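Long-range contacts in arginyl-tRNA synthetase, putative (Plasmodium falciparum, PDB 5JLD), which probably catalyses the ATP-dependent attachment of L-arginine to tRNA(Arg), releasing AMP and diphosphate, as a class I aminoacyl-tRNA synthetase: residues L286-K290 with F314-S318; F277-L282 with A330-R335; L282-L286 with Y322-T327; Y304-F309 with D361-K365. All coordinates share one frame; numbering follows the deposited sequence.

Contact 1 (L286-K290 with F314-S318); sequences LDLLK and FLQKS
L286 reaches from helix 282-292 across to the backbone and side chains of strand 313-316; the axes of helical residues 286-290 and strand residues 314-316 approach to 10.2 Å at 103°. Its CB points at the strand, and with chi1 at -77° CG lies beside the backbone N and the two methyls fork over L315 and Q316. CD1 rests 3.6 Å from L315 O and also skirts the amide oxygen of Q316. CD2, the other branch, packs 3.9 Å from L315 CB. One turn later L289 sends CD1 to L315 CD1, 4.0 Å away, the two leucines meeting nearly at a right angle; L295 and V329 complete the apolar layer around this pair.

At the outer margin K290, its chain fully extended beyond CG, brings NZ to Q316 OE1 at 2.9 Å. The extended Q316 chain carries its amide out to K290, which meets the oxygen. The ammonium nitrogen sits 23° out of the amide's carbonyl plane, and the bond lies on the exposed side of the contact, beside the buried leucines. L315 and Q316 both face I302 of the neighbouring strand, a classic beta bulge, and the whole is a helix packed across the outermost strand of a small three-stranded antiparallel sheet within the class I catalytic domain.

Contact 2 (F277-L282 with A330-R335); sequences FYVPML and AALYYR
The backbones of F277-L282 and helix 326-337 come closest at L282 and A330, with CA atoms 6.3 Å apart, and at Y278 and A331. Residues 277-279 coil like a helix but lack its repeating hydrogen bonds, and M281 N returns to Y278 O just before helix 282-292 starts. The small side chains of A330 and A331 allow this close approach: the Y278 ring lies against the helix with A331 CB over one face, a CH-pi contact at 3.8 Å from the ring centroid, while F277 CD2 covers the opposite face. Y278 CE1 also comes 3.4 Å from A331 CA.

F277, Y278 and Y334 form an aromatic cluster joining the segment that follows strand 271-272 to helix 326-337 of the class I catalytic domain. F277 is T-shaped against Y334, presenting its edge to the tyrosine face with centroids 5.2 Å apart and planes at 79°. Y278 also turns its edge to that ring, but in an offset edge-to-face pair. M281 adds a Met-aromatic contact from an oblique direction, its CE 4.0 Å from Y334 CD1; the bend at chi3, 76°, turns this methyl toward the ring atom. On the polar side a water bridges Y278 OH, at 2.8 Å, and R335 NE, from which it accepts, while R335 NH1 forms a salt bridge with D137. L282 CD2 packs against A330 CB at 3.6 Å.

Contact 3 (L282-L286 with Y322-T327); sequences LSTVL and YGYDST
The Y322 ring lies against the first turn of helix 282-292, with L282 over one face and S283 OG and L286 CD1 at its edge, close to its plane. L282 CB stands almost above the ring centre in a CH-pi contact, 3.9 Å from the centroid and 13° off the normal. The CD1 branch of the same leucine, extended from CA, also lies over the ring, 3.6 Å from Y322 CD2. This is the meeting of a helix start with the type I beta turn G323-S326, which leads the chain from strand 313-316 into helix 326-337 within the catalytic domain.

Along the ring's rim, L286 CD1 touches Y322 CD1 at 3.9 Å, so the two leucines, one helical turn apart, hold the tyrosine from its face and its edge. S283 fixes the phenol end: its OG meets Y322 OH at 2.6 Å, a short hydrogen bond in which either hydroxyl could be the donor. It lies at the exposed side of the contact, whereas L282 and L286 are buried.

Deeper in, L282 CD2 approaches the start of helix 326-337, lying 3.9 Å from S326 O, with T327 CA slightly farther. The turn that presents this backbone is tied to strand 313-316 by backbone bonds from G323 to L315 and from D325 to F314. G323 O is gripped twice by the same residue, through S326 N and through S326 OG. With chi1 at 56°, the hydroxyl folds back toward the turn, and S326 OG donates to G323 O at 2.5 Å in the carbonyl plane.

Contact 4 (Y304-F309 with D361-K365); sequences YQSENF and DLIKK
Y304 lies with one face against L362 and its hydroxyl held between D361 and K365, where the loop of the beta hairpin formed by strands 301-304 and 313-316, in the class I catalytic domain, meets the end region of helix 353-364. The tight part is this buried tyrosine. L362 CD1 makes a CH-pi contact 3.8 Å from the ring centroid, while the backbone N of S306 lies over the opposite face. Y304 OH donates to D361 OD2 at 2.6 Å and accepts from K365 NZ at 2.8 Å, so both roles of the phenol are used.

S306 OG is a second donor to D361 OD2, at 2.8 Å, and it comes from the opposite face of the carboxylate to Y304 OH. These two bonds and the nearby ammonium would probably favour a negative charge on D361. F309 brings its ring edge to D361 CB at 4.0 Å. On the solvent side the contact slackens: K365, extended beyond CG, reaches the exposed E307 at OE2 only in a long salt bridge of 3.6 Å from NZ. S306 also shapes the loop through an ST turn, its OG accepting from N308 N at 2.9 Å.

All four contacts lie within one part of the class I catalytic domain, on the same side of the chain's centre. Contacts 1 and 3 are closest, with centres about 6 Å apart; they share L286, and L315 O probably accepts a hydrogen bond from G323 N at 2.8 Å. Contact 2 shares L282 with contact 3, about 8 Å away between centres, and V285 CG2 fills the junction against A330 CB. Helix 282-292 thus runs from contact 2 through contact 3 to contact 1. Contact 4 lies farther off, about 14 Å from contact 1 between centres, where L289 CD2 packs against L362 CD1; L332 likewise meets I363 between contacts 2 and 4.

Contact 1 (L286-K290 with F314-S318)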
loop_
_atom_site.group_PDB
_atom_site.type_symbol
_atom_site.label_atom_id
_atom_site.label_comp_id
_atom_site.label_asym_id
_atom_site.label_seq_id
_atom_site.Cartn_x
_atom_site.Cartn_y
_atom_site.Cartn_z
ATOM N N LEU A 286 7.759 16.621 -26.499
ATOM C CA LEU A 286 7.194 16.193 -27.770
ATOM C C LEU A 286 8.337 16.146 -28.761
ATOM O O LEU A 286 8.411 15.217 -29.589
ATOM C CB LEU A 286 6.074 17.109 -28.237
ATOM C CG LEU A 286 4.743 16.906 -27.507
ATOM C CD1 LEU A 286 3.652 17.643 -28.227
ATOM C CD2 LEU A 286 4.378 15.419 -27.362
ATOM N N ASP A 287 9.277 17.091 -28.597
ATOM C CA ASP A 287 10.412 17.174 -29.508
ATOM C C ASP A 287 11.128 15.854 -29.416
ATOM O O ASP A 287 11.404 15.220 -30.446
ATOM C CB ASP A 287 11.334 18.350 -29.166
ATOM C CG ASP A 287 10.792 19.679 -29.682
ATOM O OD1 ASP A 287 9.947 19.651 -30.604
ATOM O OD2 ASP A 287 11.192 20.744 -29.159
ATOM N N LEU A 288 11.313 15.384 -28.179
ATOM C CA LEU A 288 12.063 14.143 -27.987
ATOM C C LEU A 288 11.343 13.021 -28.716
ATOM O O LEU A 288 11.953 12.296 -29.515
ATOM C CB LEU A 288 12.237 13.817 -26.497
ATOM C CG LEU A 288 13.325 14.695 -25.845
ATOM C CD1 LEU A 288 13.391 14.449 -24.345
ATOM C CD2 LEU A 288 14.702 14.475 -26.486
ATOM N N LEU A 289 10.028 12.938 -28.508
ATOM C CA LEU A 289 9.264 11.858 -29.103
ATOM C C LEU A 289 9.307 11.957 -30.619
ATOM O O LEU A 289 9.432 10.941 -31.300
ATOM C CB LEU A 289 7.831 11.872 -28.594
ATOM C CG LEU A 289 7.792 11.333 -27.163
ATOM C CD1 LEU A 289 6.444 11.585 -26.527
ATOM C CD2 LEU A 289 8.142 9.835 -27.155
ATOM N N LYS A 290 9.305 13.183 -31.145
ATOM C CA LYS A 290 9.276 13.322 -32.593
ATOM C C LYS A 290 10.599 12.794 -33.129
ATOM O O LYS A 290 10.639 12.153 -34.181
ATOM C CB LYS A 290 9.031 14.778 -33.018
ATOM C CG LYS A 290 7.631 15.282 -32.669
ATOM C CD LYS A 290 7.413 16.752 -33.064
ATOM C CE LYS A 290 6.027 17.250 -32.625
ATOM N NZ LYS A 290 5.668 18.598 -33.178
ATOM N N PHE A 314 -3.076 10.440 -27.569
ATOM C CA PHE A 314 -3.124 11.670 -28.361
ATOM C C PHE A 314 -2.139 12.692 -27.772
ATOM O O PHE A 314 -2.305 13.166 -26.644
ATOM C CB PHE A 314 -4.558 12.207 -28.418
ATOM C CG PHE A 314 -5.532 11.250 -29.085
ATOM C CD1 PHE A 314 -6.032 10.150 -28.393
ATOM C CD2 PHE A 314 -5.938 11.447 -30.398
ATOM C CE1 PHE A 314 -6.917 9.267 -28.999
ATOM C CE2 PHE A 314 -6.829 10.563 -31.014
ATOM C CZ PHE A 314 -7.317 9.475 -30.312
ATOM N N LEU A 315 -1.086 12.986 -28.526
ATOM C CA LEU A 315 0.017 13.794 -28.007
ATOM C C LEU A 315 0.051 15.210 -28.597
ATOM O O LEU A 315 0.397 16.164 -27.908
ATOM C CB LEU A 315 1.344 13.070 -28.249
ATOM C CG LEU A 315 1.353 11.675 -27.593
ATOM C CD1 LEU A 315 2.661 10.934 -27.814
ATOM C CD2 LEU A 315 1.067 11.793 -26.109
ATOM N N GLN A 316 -0.310 15.354 -29.867
ATOM C CA GLN A 316 -0.471 16.691 -30.427
ATOM C C GLN A 316 -1.775 16.750 -31.206
ATOM O O GLN A 316 -2.037 15.874 -32.014
ATOM C CB GLN A 316 0.720 17.073 -31.319
ATOM C CG GLN A 316 0.572 18.440 -32.032
ATOM C CD GLN A 316 1.875 18.932 -32.686
ATOM O OE1 GLN A 316 2.954 18.909 -32.074
ATOM N NE2 GLN A 316 1.773 19.382 -33.936
ATOM N N LYS A 317 -2.587 17.778 -30.945
ATOM C CA LYS A 317 -3.862 17.992 -31.636
ATOM C C LYS A 317 -3.716 18.442 -33.093
ATOM O O LYS A 317 -2.613 18.715 -33.578
ATOM C CB LYS A 317 -4.696 19.048 -30.912
ATOM C CG LYS A 317 -5.098 18.707 -29.505
ATOM C CD LYS A 317 -5.810 19.902 -28.898
ATOM C CE LYS A 317 -6.157 19.659 -27.441
ATOM N NZ LYS A 317 -6.745 20.885 -26.826
ATOM N N SER A 318 -4.862 18.544 -33.762
ATOM C CA SER A 318 -4.956 19.091 -35.113
ATOM C C SER A 318 -4.550 20.557 -35.179
ATOM O O SER A 318 -4.043 21.009 -36.204
ATOM C CB SER A 318 -6.378 18.936 -35.647
ATOM O OG SER A 318 -6.751 17.576 -35.690
#

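Contact 2 (F277-L282 with A330-R335)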
loop_
_atom_site.group_PDB
_atom_site.type_symbol
_atom_site.label_atom_id
_atom_site.label_comp_id
_atom_site.label_asym_id
_atom_site.label_seq_id
_atom_site.Cartn_x
_atom_site.Cartn_y
_atom_site.Cartn_z
ATOM N N PHE A 277 2.656 22.121 -13.634
ATOM C CA PHE A 277 4.095 21.946 -13.426
ATOM C C PHE A 277 4.793 21.452 -14.687
ATOM O O PHE A 277 5.955 21.781 -14.926
ATOM C CB PHE A 277 4.372 20.983 -12.255
ATOM C CG PHE A 277 5.847 20.735 -12.000
ATOM C CD1 PHE A 277 6.591 21.611 -11.214
ATOM C CD2 PHE A 277 6.487 19.638 -12.551
ATOM C CE1 PHE A 277 7.951 21.391 -10.976
ATOM C CE2 PHE A 277 7.855 19.415 -12.325
ATOM C CZ PHE A 277 8.585 20.294 -11.533
ATOM N N TYR A 278 4.094 20.684 -15.514
ATOM C CA TYR A 278 4.777 20.115 -16.670
ATOM C C TYR A 278 4.647 20.975 -17.922
ATOM O O TYR A 278 5.356 20.761 -18.906
ATOM C CB TYR A 278 4.263 18.706 -16.928
ATOM C CG TYR A 278 4.422 17.831 -15.701
ATOM C CD1 TYR A 278 5.634 17.184 -15.433
ATOM C CD2 TYR A 278 3.372 17.663 -14.803
ATOM C CE1 TYR A 278 5.794 16.364 -14.300
ATOM C CE2 TYR A 278 3.514 16.857 -13.670
ATOM C CZ TYR A 278 4.735 16.213 -13.423
ATOM O OH TYR A 278 4.873 15.431 -12.305
ATOM N N VAL A 279 3.751 21.954 -17.866
ATOM C CA VAL A 279 3.452 22.747 -19.043
ATOM C C VAL A 279 4.715 23.356 -19.712
ATOM O O VAL A 279 4.843 23.280 -20.932
ATOM C CB VAL A 279 2.419 23.843 -18.690
ATOM C CG1 VAL A 279 2.306 24.894 -19.802
ATOM C CG2 VAL A 279 1.058 23.179 -18.410
ATOM N N PRO A 280 5.674 23.896 -18.929
ATOM C CA PRO A 280 6.859 24.457 -19.611
ATOM C C PRO A 280 7.837 23.436 -20.220
ATOM O O PRO A 280 8.845 23.868 -20.761
ATOM C CB PRO A 280 7.583 25.223 -18.495
ATOM C CG PRO A 280 6.564 25.393 -17.397
ATOM C CD PRO A 280 5.702 24.174 -17.481
ATOM N N MET A 281 7.591 22.134 -20.133
ATOM C CA MET A 281 8.536 21.202 -20.741
ATOM C C MET A 281 7.894 20.335 -21.828
ATOM O O MET A 281 8.586 19.554 -22.507
ATOM C CB MET A 281 9.200 20.337 -19.664
ATOM C CG MET A 281 8.309 19.350 -18.937
ATOM S SD MET A 281 9.181 18.532 -17.552
ATOM C CE MET A 281 9.178 19.847 -16.321
ATOM N N LEU A 282 6.589 20.534 -22.036
ATOM C CA LEU A 282 5.820 19.724 -22.983
ATOM C C LEU A 282 6.429 19.712 -24.405
ATOM O O LEU A 282 6.583 18.651 -25.016
ATOM C CB LEU A 282 4.371 20.218 -23.024
ATOM C CG LEU A 282 3.508 19.993 -21.770
ATOM C CD1 LEU A 282 2.100 20.572 -21.929
ATOM C CD2 LEU A 282 3.423 18.491 -21.427
ATOM N N ALA A 330 4.737 13.328 -20.282
ATOM C CA ALA A 330 5.752 14.261 -19.790
ATOM C C ALA A 330 6.070 13.993 -18.333
ATOM O O ALA A 330 7.232 14.047 -17.934
ATOM C CB ALA A 330 5.301 15.747 -19.973
ATOM N N ALA A 331 5.049 13.722 -17.524
ATOM C CA ALA A 331 5.307 13.472 -16.112
ATOM C C ALA A 331 6.194 12.240 -15.962
ATOM O O ALA A 331 7.128 12.247 -15.152
ATOM C CB ALA A 331 4.011 13.304 -15.327
ATOM N N LEU A 332 5.929 11.186 -16.741
ATOM C CA LEU A 332 6.769 9.985 -16.581
ATOM C C LEU A 332 8.197 10.266 -17.090
ATOM O O LEU A 332 9.176 9.827 -16.475
ATOM C CB LEU A 332 6.157 8.778 -17.293
ATOM C CG LEU A 332 6.722 7.394 -16.948
ATOM C CD1 LEU A 332 7.069 7.225 -15.457
ATOM C CD2 LEU A 332 5.700 6.344 -17.360
ATOM N N TYR A 333 8.305 11.000 -18.203
ATOM C CA TYR A 333 9.608 11.516 -18.665
ATOM C C TYR A 333 10.394 12.208 -17.545
ATOM O O TYR A 333 11.588 11.944 -17.329
ATOM C CB TYR A 333 9.427 12.508 -19.828
ATOM C CG TYR A 333 10.650 13.383 -20.045
ATOM C CD1 TYR A 333 11.727 12.932 -20.796
ATOM C CD2 TYR A 333 10.738 14.644 -19.465
ATOM C CE1 TYR A 333 12.858 13.726 -20.973
ATOM C CE2 TYR A 333 11.858 15.436 -19.634
ATOM C CZ TYR A 333 12.909 14.976 -20.394
ATOM O OH TYR A 333 14.011 15.766 -20.561
ATOM N N TYR A 334 9.706 13.098 -16.838
ATOM C CA TYR A 334 10.304 13.872 -15.761
ATOM C C TYR A 334 10.746 12.963 -14.616
ATOM O O TYR A 334 11.857 13.081 -14.132
ATOM C CB TYR A 334 9.324 14.937 -15.250
ATOM C CG TYR A 334 9.824 15.717 -14.042
ATOM C CD1 TYR A 334 10.669 16.816 -14.188
ATOM C CD2 TYR A 334 9.455 15.336 -12.750
ATOM C CE1 TYR A 334 11.130 17.531 -13.064
ATOM C CE2 TYR A 334 9.901 16.031 -11.640
ATOM C CZ TYR A 334 10.741 17.122 -11.800
ATOM O OH TYR A 334 11.164 17.780 -10.678
ATOM N N ARG A 335 9.873 12.057 -14.197
ATOM C CA ARG A 335 10.175 11.169 -13.074
ATOM C C ARG A 335 11.364 10.272 -13.395
ATOM O O ARG A 335 12.220 10.030 -12.541
ATOM C CB ARG A 335 8.930 10.345 -12.709
ATOM C CG ARG A 335 7.809 11.253 -12.205
ATOM C CD ARG A 335 6.429 10.623 -12.230
ATOM N NE ARG A 335 5.485 11.527 -11.580
ATOM C CZ ARG A 335 4.184 11.308 -11.404
ATOM N NH1 ARG A 335 3.603 10.176 -11.813
ATOM N NH2 ARG A 335 3.460 12.228 -10.788
HETATM O O HOH W 1 6.500 14.060 -10.452
#

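Contact 3 (L282-L286 with Y322-T327)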
loop_
_atom_site.group_PDB
_atom_site.type_symbol
_atom_site.label_atom_id
_atom_site.label_comp_id
_atom_site.label_asym_id
_atom_site.label_seq_id
_atom_site.Cartn_x
_atom_site.Cartn_y
_atom_site.Cartn_z
ATOM N N LEU A 282 6.589 20.534 -22.036
ATOM C CA LEU A 282 5.820 19.724 -22.983
ATOM C C LEU A 282 6.429 19.712 -24.405
ATOM O O LEU A 282 6.583 18.651 -25.016
ATOM C CB LEU A 282 4.371 20.218 -23.024
ATOM C CG LEU A 282 3.508 19.993 -21.770
ATOM C CD1 LEU A 282 2.100 20.572 -21.929
ATOM C CD2 LEU A 282 3.423 18.491 -21.427
ATOM N N SER A 283 6.824 20.879 -24.911
ATOM C CA SER A 283 7.382 20.945 -26.269
ATOM C C SER A 283 8.681 20.129 -26.308
ATOM O O SER A 283 8.890 19.323 -27.225
ATOM C CB SER A 283 7.613 22.395 -26.700
ATOM O OG SER A 283 6.408 22.960 -27.190
ATOM N N THR A 284 9.492 20.267 -25.258
ATOM C CA THR A 284 10.696 19.458 -25.140
ATOM C C THR A 284 10.305 17.972 -25.237
ATOM O O THR A 284 10.846 17.219 -26.070
ATOM C CB THR A 284 11.443 19.750 -23.814
ATOM O OG1 THR A 284 12.113 21.010 -23.916
ATOM C CG2 THR A 284 12.472 18.670 -23.490
ATOM N N VAL A 285 9.299 17.570 -24.470
ATOM C CA VAL A 285 8.977 16.143 -24.443
ATOM C C VAL A 285 8.531 15.746 -25.842
ATOM O O VAL A 285 8.987 14.719 -26.371
ATOM C CB VAL A 285 7.902 15.779 -23.383
ATOM C CG1 VAL A 285 7.524 14.293 -23.480
ATOM C CG2 VAL A 285 8.434 16.059 -21.985
ATOM N N LEU A 286 7.759 16.621 -26.499
ATOM C CA LEU A 286 7.194 16.193 -27.770
ATOM C C LEU A 286 8.337 16.146 -28.761
ATOM O O LEU A 286 8.411 15.217 -29.589
ATOM C CB LEU A 286 6.074 17.109 -28.237
ATOM C CG LEU A 286 4.743 16.906 -27.507
ATOM C CD1 LEU A 286 3.652 17.643 -28.227
ATOM C CD2 LEU A 286 4.378 15.419 -27.362
ATOM N N TYR A 322 -1.279 20.898 -27.499
ATOM C CA TYR A 322 -0.860 19.702 -26.789
ATOM C C TYR A 322 -2.030 18.724 -26.575
ATOM O O TYR A 322 -3.096 19.120 -26.099
ATOM C CB TYR A 322 -0.230 20.093 -25.448
ATOM C CG TYR A 322 0.964 21.022 -25.577
ATOM C CD1 TYR A 322 2.074 20.658 -26.339
ATOM C CD2 TYR A 322 0.981 22.264 -24.937
ATOM C CE1 TYR A 322 3.175 21.490 -26.454
ATOM C CE2 TYR A 322 2.068 23.101 -25.043
ATOM C CZ TYR A 322 3.166 22.717 -25.802
ATOM O OH TYR A 322 4.243 23.574 -25.902
ATOM N N GLY A 323 -1.832 17.459 -26.939
ATOM C CA GLY A 323 -2.878 16.440 -26.824
ATOM C C GLY A 323 -3.171 16.076 -25.378
ATOM O O GLY A 323 -2.321 16.271 -24.507
ATOM N N TYR A 324 -4.354 15.530 -25.094
ATOM C CA TYR A 324 -4.714 15.338 -23.690
ATOM C C TYR A 324 -3.967 14.176 -23.008
ATOM O O TYR A 324 -4.147 13.946 -21.813
ATOM C CB TYR A 324 -6.234 15.174 -23.518
ATOM C CG TYR A 324 -6.949 14.061 -24.269
ATOM C CD1 TYR A 324 -6.729 12.716 -23.963
ATOM C CD2 TYR A 324 -7.912 14.365 -25.235
ATOM C CE1 TYR A 324 -7.415 11.700 -24.635
ATOM C CE2 TYR A 324 -8.600 13.361 -25.913
ATOM C CZ TYR A 324 -8.347 12.030 -25.607
ATOM O OH TYR A 324 -9.026 11.036 -26.275
ATOM N N ASP A 325 -3.098 13.491 -23.746
ATOM C CA ASP A 325 -2.265 12.445 -23.152
ATOM C C ASP A 325 -0.814 12.908 -22.959
ATOM O O ASP A 325 0.028 12.153 -22.460
ATOM C CB ASP A 325 -2.318 11.181 -24.022
ATOM C CG ASP A 325 -3.682 10.524 -23.992
ATOM O OD1 ASP A 325 -4.210 10.360 -22.876
ATOM O OD2 ASP A 325 -4.242 10.211 -25.074
ATOM N N SER A 326 -0.531 14.151 -23.354
ATOM C CA SER A 326 0.838 14.680 -23.347
ATOM C C SER A 326 1.348 14.918 -21.927
ATOM O O SER A 326 2.521 14.671 -21.619
ATOM C CB SER A 326 0.911 15.979 -24.158
ATOM O OG SER A 326 -0.018 16.943 -23.680
ATOM N N THR A 327 0.466 15.365 -21.041
ATOM C CA THR A 327 0.868 15.586 -19.648
ATOM C C THR A 327 1.329 14.295 -18.940
ATOM O O THR A 327 2.319 14.310 -18.209
ATOM C CB THR A 327 -0.273 16.229 -18.825
ATOM O OG1 THR A 327 -0.559 17.534 -19.346
ATOM C CG2 THR A 327 0.118 16.352 -17.354
#

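Contact 4 (Y304-F309 with D361-K365)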
loop_
_atom_site.group_PDB
_atom_site.type_symbol
_atom_site.label_atom_id
_atom_site.label_comp_id
_atom_site.label_asym_id
_atom_site.label_seq_id
_atom_site.Cartn_x
_atom_site.Cartn_y
_atom_site.Cartn_z
ATOM N N TYR A 304 0.570 8.267 -30.459
ATOM C CA TYR A 304 1.274 6.994 -30.325
ATOM C C TYR A 304 0.279 5.850 -30.438
ATOM O O TYR A 304 -0.616 5.703 -29.597
ATOM C CB TYR A 304 2.014 6.885 -28.999
ATOM C CG TYR A 304 2.601 5.504 -28.760
ATOM C CD1 TYR A 304 3.664 5.034 -29.533
ATOM C CD2 TYR A 304 2.096 4.673 -27.765
ATOM C CE1 TYR A 304 4.202 3.783 -29.325
ATOM C CE2 TYR A 304 2.637 3.413 -27.545
ATOM C CZ TYR A 304 3.686 2.977 -28.332
ATOM O OH TYR A 304 4.217 1.735 -28.125
ATOM N N GLN A 305 0.437 5.050 -31.483
ATOM C CA GLN A 305 -0.341 3.834 -31.643
ATOM C C GLN A 305 0.459 2.632 -31.167
ATOM O O GLN A 305 1.451 2.255 -31.790
ATOM C CB GLN A 305 -0.746 3.632 -33.098
ATOM C CG GLN A 305 -1.567 2.366 -33.317
ATOM C CD GLN A 305 -2.939 2.442 -32.661
ATOM O OE1 GLN A 305 -3.758 3.300 -33.014
ATOM N NE2 GLN A 305 -3.199 1.544 -31.704
ATOM N N SER A 306 0.044 2.039 -30.055
ATOM C CA SER A 306 0.673 0.808 -29.623
ATOM C C SER A 306 0.196 -0.355 -30.488
ATOM O O SER A 306 -0.914 -0.332 -31.052
ATOM C CB SER A 306 0.379 0.522 -28.158
ATOM O OG SER A 306 0.886 -0.748 -27.799
ATOM N N GLU A 307 1.065 -1.351 -30.600
ATOM C CA GLU A 307 0.766 -2.631 -31.234
ATOM C C GLU A 307 -0.116 -3.482 -30.323
ATOM O O GLU A 307 -0.857 -4.351 -30.785
ATOM C CB GLU A 307 2.070 -3.366 -31.526
ATOM C CG GLU A 307 3.157 -2.975 -30.524
ATOM C CD GLU A 307 4.479 -3.666 -30.764
ATOM O OE1 GLU A 307 4.731 -4.091 -31.912
ATOM O OE2 GLU A 307 5.273 -3.766 -29.800
ATOM N N ASN A 308 -0.019 -3.221 -29.021
ATOM C CA ASN A 308 -0.674 -4.053 -28.019
ATOM C C ASN A 308 -1.940 -3.438 -27.426
ATOM O O ASN A 308 -2.622 -4.077 -26.623
ATOM C CB ASN A 308 0.309 -4.382 -26.895
ATOM C CG ASN A 308 1.517 -5.157 -27.389
ATOM O OD1 ASN A 308 2.660 -4.778 -27.132
ATOM N ND2 ASN A 308 1.269 -6.242 -28.116
ATOM N N PHE A 309 -2.269 -2.212 -27.823
ATOM C CA PHE A 309 -3.488 -1.571 -27.323
ATOM C C PHE A 309 -4.182 -0.841 -28.450
ATOM O O PHE A 309 -3.524 -0.183 -29.263
ATOM C CB PHE A 309 -3.165 -0.614 -26.170
ATOM C CG PHE A 309 -2.396 -1.260 -25.049
ATOM C CD1 PHE A 309 -3.053 -1.932 -24.034
ATOM C CD2 PHE A 309 -1.009 -1.200 -25.021
ATOM C CE1 PHE A 309 -2.338 -2.538 -23.009
ATOM C CE2 PHE A 309 -0.293 -1.799 -23.999
ATOM C CZ PHE A 309 -0.954 -2.469 -22.995
ATOM N N ASP A 361 4.045 1.123 -22.089
ATOM C CA ASP A 361 4.452 0.609 -23.389
ATOM C C ASP A 361 5.184 1.670 -24.237
ATOM O O ASP A 361 6.164 1.353 -24.915
ATOM C CB ASP A 361 3.224 0.068 -24.137
ATOM C CG ASP A 361 3.584 -0.606 -25.448
ATOM O OD1 ASP A 361 4.176 -1.708 -25.418
ATOM O OD2 ASP A 361 3.274 -0.030 -26.517
ATOM N N LEU A 362 4.742 2.925 -24.194
ATOM C CA LEU A 362 5.463 3.951 -24.970
ATOM C C LEU A 362 6.814 4.247 -24.326
ATOM O O LEU A 362 7.850 4.328 -25.007
ATOM C CB LEU A 362 4.647 5.241 -25.093
ATOM C CG LEU A 362 5.401 6.479 -25.607
ATOM C CD1 LEU A 362 5.953 6.276 -27.029
ATOM C CD2 LEU A 362 4.512 7.731 -25.530
ATOM N N ILE A 363 6.805 4.364 -23.002
ATOM C CA ILE A 363 7.979 4.847 -22.278
ATOM C C ILE A 363 9.103 3.797 -22.342
ATOM O O ILE A 363 10.298 4.117 -22.346
ATOM C CB ILE A 363 7.615 5.186 -20.808
ATOM C CG1 ILE A 363 7.422 6.702 -20.611
ATOM C CG2 ILE A 363 8.674 4.675 -19.849
ATOM C CD1 ILE A 363 6.435 7.379 -21.570
ATOM N N LYS A 364 8.699 2.535 -22.418
ATOM C CA LYS A 364 9.640 1.434 -22.496
ATOM C C LYS A 364 10.351 1.429 -23.857
ATOM O O LYS A 364 11.428 0.852 -24.000
ATOM C CB LYS A 364 8.892 0.121 -22.247
ATOM C CG LYS A 364 9.244 -0.596 -20.948
ATOM C CD LYS A 364 9.767 0.319 -19.848
ATOM C CE LYS A 364 10.082 -0.505 -18.601
ATOM N NZ LYS A 364 11.026 0.110 -17.609
ATOM N N LYS A 365 9.757 2.092 -24.850
ATOM C CA LYS A 365 10.365 2.158 -26.175
ATOM C C LYS A 365 11.328 3.343 -26.291
ATOM O O LYS A 365 12.040 3.461 -27.283
ATOM C CB LYS A 365 9.287 2.250 -27.266
ATOM C CG LYS A 365 8.523 0.948 -27.504
ATOM C CD LYS A 365 7.537 1.049 -28.662
ATOM C CE LYS A 365 6.690 -0.227 -28.745
ATOM N NZ LYS A 365 5.597 -0.132 -29.766
#